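Local structure of C alpha-dehydrogenase (Sphingobium sp. SYK-6, 4YAI) at residues I139-S144 / I166-T171. The protein is a short-chain dehydrogenase/reductase that binds NADH and probably catalyses NAD-dependent oxidation of an alcohol substrate. Numbering follows the deposited sequence.
Sequences IVNTAS and ITLTET. With NAI (1,4-dihydronicotinamide adenine dinucleotide), chain C.
Asn-141 and Thr-169 meet because both first torsions swing the polar branch away from the carbonyl carbon: chi1 is -65° for the asparagine, and -52° sets OG1 of the threonine beside its own backbone N. The two side chains run past each other in opposite directions, and Asn-141 ND2 donates to Thr-169 OG1 at 2.9 Å. The bond is almost straight, 176° at the hydrogen, and the hydroxyl oxygen lies in the amide plane. Thr-169 OG1 is also hydrogen-bonded to the carbonyl of Val-165, one turn back in the helix, while Asn-141 OD1 takes a bond from Asn-90 ND2 on the neighbouring strand. Gripped at both ends, the buried amide has its flip state fixed.

Further along, the contact turns apolar. Ala-143 points its CB at the helix and rests against Ile-166 CG1 at 3.7 Å; beyond it the terminal CD1 of Ile-166 reaches to 4.0 Å from Ser-144 O.

The far side of 139-144 belongs to the cofactor. Thr-142 CG2 lies 3.4 Å from the ribose O4D, Ala-143 O sits 3.3 Å from C6N of the nicotinamide, and Ser-144 OG, hydrogen-bonded to the backbone N of Ala-146, is 3.4 Å from C5N. Lys-162 NZ, from the same helix as Thr-169, is hydrogen-bonded to Thr-142 O. Strand 137-142 and helix 156-177 open a beta-alpha-beta unit of the Rossmann fold, and the strand end beside the helix bearing the NADH-binding Tyr-158 and Lys-162 is consistent with the active site of short-chain dehydrogenases, where Ser-144 probably corresponds to the family's active-site serine.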
loop_
_atom_site.group_PDB
_atom_site.type_symbol
_atom_site.label_atom_id
_atom_site.label_comp_id
_atom_site.label_asym_id
_atom_site.label_seq_id
_atom_site.Cartn_x
_atom_site.Cartn_y
_atom_site.Cartn_z
ATOM N N ILE A 139 -2.338 1.164 19.451
ATOM C CA ILE A 139 -2.945 0.818 18.170
ATOM C C ILE A 139 -2.410 -0.525 17.691
ATOM O O ILE A 139 -1.200 -0.723 17.650
ATOM C CB ILE A 139 -2.641 1.875 17.083
ATOM C CG1 ILE A 139 -3.001 3.273 17.563
ATOM C CG2 ILE A 139 -3.377 1.539 15.776
ATOM C CD1 ILE A 139 -2.511 4.368 16.660
ATOM N N VAL A 140 -3.310 -1.439 17.349
ATOM C CA VAL A 140 -2.946 -2.682 16.676
ATOM C C VAL A 140 -3.572 -2.678 15.299
ATOM O O VAL A 140 -4.784 -2.522 15.182
ATOM C CB VAL A 140 -3.431 -3.934 17.428
ATOM C CG1 VAL A 140 -3.025 -5.204 16.679
ATOM C CG2 VAL A 140 -2.893 -3.956 18.853
ATOM N N ASN A 141 -2.750 -2.854 14.265
ATOM C CA ASN A 141 -3.222 -3.028 12.895
ATOM C C ASN A 141 -3.012 -4.465 12.463
ATOM O O ASN A 141 -1.899 -4.970 12.576
ATOM C CB ASN A 141 -2.470 -2.102 11.937
ATOM C CG ASN A 141 -2.743 -0.633 12.199
ATOM O OD1 ASN A 141 -3.845 -0.245 12.585
ATOM N ND2 ASN A 141 -1.726 0.196 12.007
ATOM N N THR A 142 -4.051 -5.117 11.962
ATOM C CA THR A 142 -3.896 -6.481 11.484
ATOM C C THR A 142 -3.526 -6.464 10.016
ATOM O O THR A 142 -4.360 -6.158 9.160
ATOM C CB THR A 142 -5.161 -7.336 11.660
ATOM O OG1 THR A 142 -5.614 -7.256 13.015
ATOM C CG2 THR A 142 -4.835 -8.801 11.329
ATOM N N ALA A 143 -2.275 -6.802 9.735
ATOM C CA ALA A 143 -1.814 -6.990 8.369
ATOM C C ALA A 143 -1.913 -8.487 8.040
ATOM O O ALA A 143 -2.975 -9.080 8.203
ATOM C CB ALA A 143 -0.401 -6.466 8.198
ATOM N N SER A 144 -0.808 -9.084 7.600
ATOM C CA SER A 144 -0.740 -10.502 7.257
ATOM C C SER A 144 0.696 -10.838 6.937
ATOM O O SER A 144 1.440 -9.968 6.495
ATOM C CB SER A 144 -1.613 -10.845 6.048
ATOM O OG SER A 144 -1.446 -12.215 5.678
ATOM N N ILE A 166 1.768 -2.842 7.034
ATOM C CA ILE A 166 2.994 -3.032 7.799
ATOM C C ILE A 166 3.800 -1.726 7.846
ATOM O O ILE A 166 4.164 -1.240 8.922
ATOM C CB ILE A 166 3.848 -4.173 7.206
ATOM C CG1 ILE A 166 3.101 -5.499 7.332
ATOM C CG2 ILE A 166 5.203 -4.258 7.916
ATOM C CD1 ILE A 166 3.700 -6.634 6.553
ATOM N N THR A 167 4.049 -1.147 6.677
ATOM C CA THR A 167 4.836 0.078 6.577
ATOM C C THR A 167 4.121 1.235 7.256
ATOM O O THR A 167 4.737 2.020 7.952
ATOM C CB THR A 167 5.126 0.408 5.105
ATOM O OG1 THR A 167 5.870 -0.672 4.528
ATOM C CG2 THR A 167 5.914 1.705 4.950
ATOM N N LEU A 168 2.808 1.329 7.063
ATOM C CA LEU A 168 2.009 2.346 7.752
ATOM C C LEU A 168 2.286 2.318 9.251
ATOM O O LEU A 168 2.533 3.351 9.877
ATOM C CB LEU A 168 0.512 2.119 7.485
ATOM C CG LEU A 168 -0.483 2.931 8.321
ATOM C CD1 LEU A 168 -0.391 4.403 7.952
ATOM C CD2 LEU A 168 -1.896 2.404 8.123
ATOM N N THR A 169 2.247 1.122 9.823
ATOM C CA THR A 169 2.399 0.967 11.264
ATOM C C THR A 169 3.808 1.376 11.700
ATOM O O THR A 169 3.974 2.062 12.703
ATOM C CB THR A 169 2.107 -0.483 11.708
ATOM O OG1 THR A 169 0.830 -0.893 11.198
ATOM C CG2 THR A 169 2.088 -0.581 13.221
ATOM N N GLU A 170 4.822 0.961 10.946
ATOM C CA GLU A 170 6.194 1.352 11.249
ATOM C C GLU A 170 6.352 2.866 11.273
ATOM O O GLU A 170 6.963 3.438 12.183
ATOM C CB GLU A 170 7.156 0.760 10.215
ATOM C CG GLU A 170 7.194 -0.766 10.194
ATOM C CD GLU A 170 7.991 -1.308 9.019
ATOM O OE1 GLU A 170 8.236 -0.541 8.059
ATOM O OE2 GLU A 170 8.397 -2.494 9.067
ATOM N N THR A 171 5.804 3.516 10.260
ATOM C CA THR A 171 6.045 4.936 10.084
ATOM C C THR A 171 5.310 5.795 11.097
ATOM O O THR A 171 5.822 6.839 11.506
ATOM C CB THR A 171 5.669 5.416 8.668
ATOM O OG1 THR A 171 4.250 5.289 8.461
ATOM C CG2 THR A 171 6.436 4.624 7.627
HETATM P PA NAI C . -13.336 -12.809 9.905
HETATM O O1A NAI C . -14.145 -12.680 8.653
HETATM O O2A NAI C . -13.753 -14.028 10.750
HETATM O O5B NAI C . -13.443 -11.528 10.803
HETATM C C5B NAI C . -13.435 -10.286 10.179
HETATM C C4B NAI C . -14.583 -9.489 10.611
HETATM O O4B NAI C . -14.392 -8.191 9.970
HETATM C C3B NAI C . -15.873 -10.029 10.159
HETATM O O3B NAI C . -16.814 -10.151 11.228
HETATM C C2B NAI C . -16.338 -9.122 9.132
HETATM O O2B NAI C . -17.774 -9.007 9.086
HETATM C C1B NAI C . -15.708 -7.850 9.464
HETATM N N9A NAI C . -15.615 -6.964 8.351
HETATM C C8A NAI C . -15.289 -7.253 7.060
HETATM N N7A NAI C . -15.334 -6.139 6.317
HETATM C C5A NAI C . -15.695 -5.080 7.100
HETATM C C6A NAI C . -15.905 -3.709 6.914
HETATM N N6A NAI C . -15.787 -3.111 5.642
HETATM N N1A NAI C . -16.267 -2.919 7.968
HETATM C C2A NAI C . -16.415 -3.448 9.198
HETATM N N3A NAI C . -16.226 -4.764 9.420
HETATM C C4A NAI C . -15.874 -5.599 8.414
HETATM O O3 NAI C . -11.863 -13.030 9.389
HETATM P PN NAI C . -10.453 -12.831 10.151
HETATM O O1N NAI C . -10.553 -12.886 11.672
HETATM O O2N NAI C . -9.543 -13.925 9.605
HETATM O O5D NAI C . -9.934 -11.389 9.648
HETATM C C5D NAI C . -9.341 -10.463 10.558
HETATM C C4D NAI C . -8.122 -9.892 9.944
HETATM O O4D NAI C . -7.066 -10.913 9.984
HETATM C C3D NAI C . -8.258 -9.488 8.539
HETATM O O3D NAI C . -7.635 -8.194 8.367
HETATM C C2D NAI C . -7.534 -10.477 7.760
HETATM O O2D NAI C . -7.059 -9.968 6.511
HETATM C C1D NAI C . -6.444 -10.827 8.639
HETATM N N1N NAI C . -5.781 -12.054 8.444
HETATM C C2N NAI C . -6.445 -13.247 8.667
HETATM C C3N NAI C . -5.771 -14.443 8.514
HETATM C C7N NAI C . -6.490 -15.746 8.729
HETATM O O7N NAI C . -7.646 -15.788 9.247
HETATM N N7N NAI C . -5.793 -16.980 8.326
HETATM C C4N NAI C . -4.435 -14.455 8.153
HETATM C C5N NAI C . -3.768 -13.253 7.960
HETATM C C6N NAI C . -4.448 -12.058 8.123
#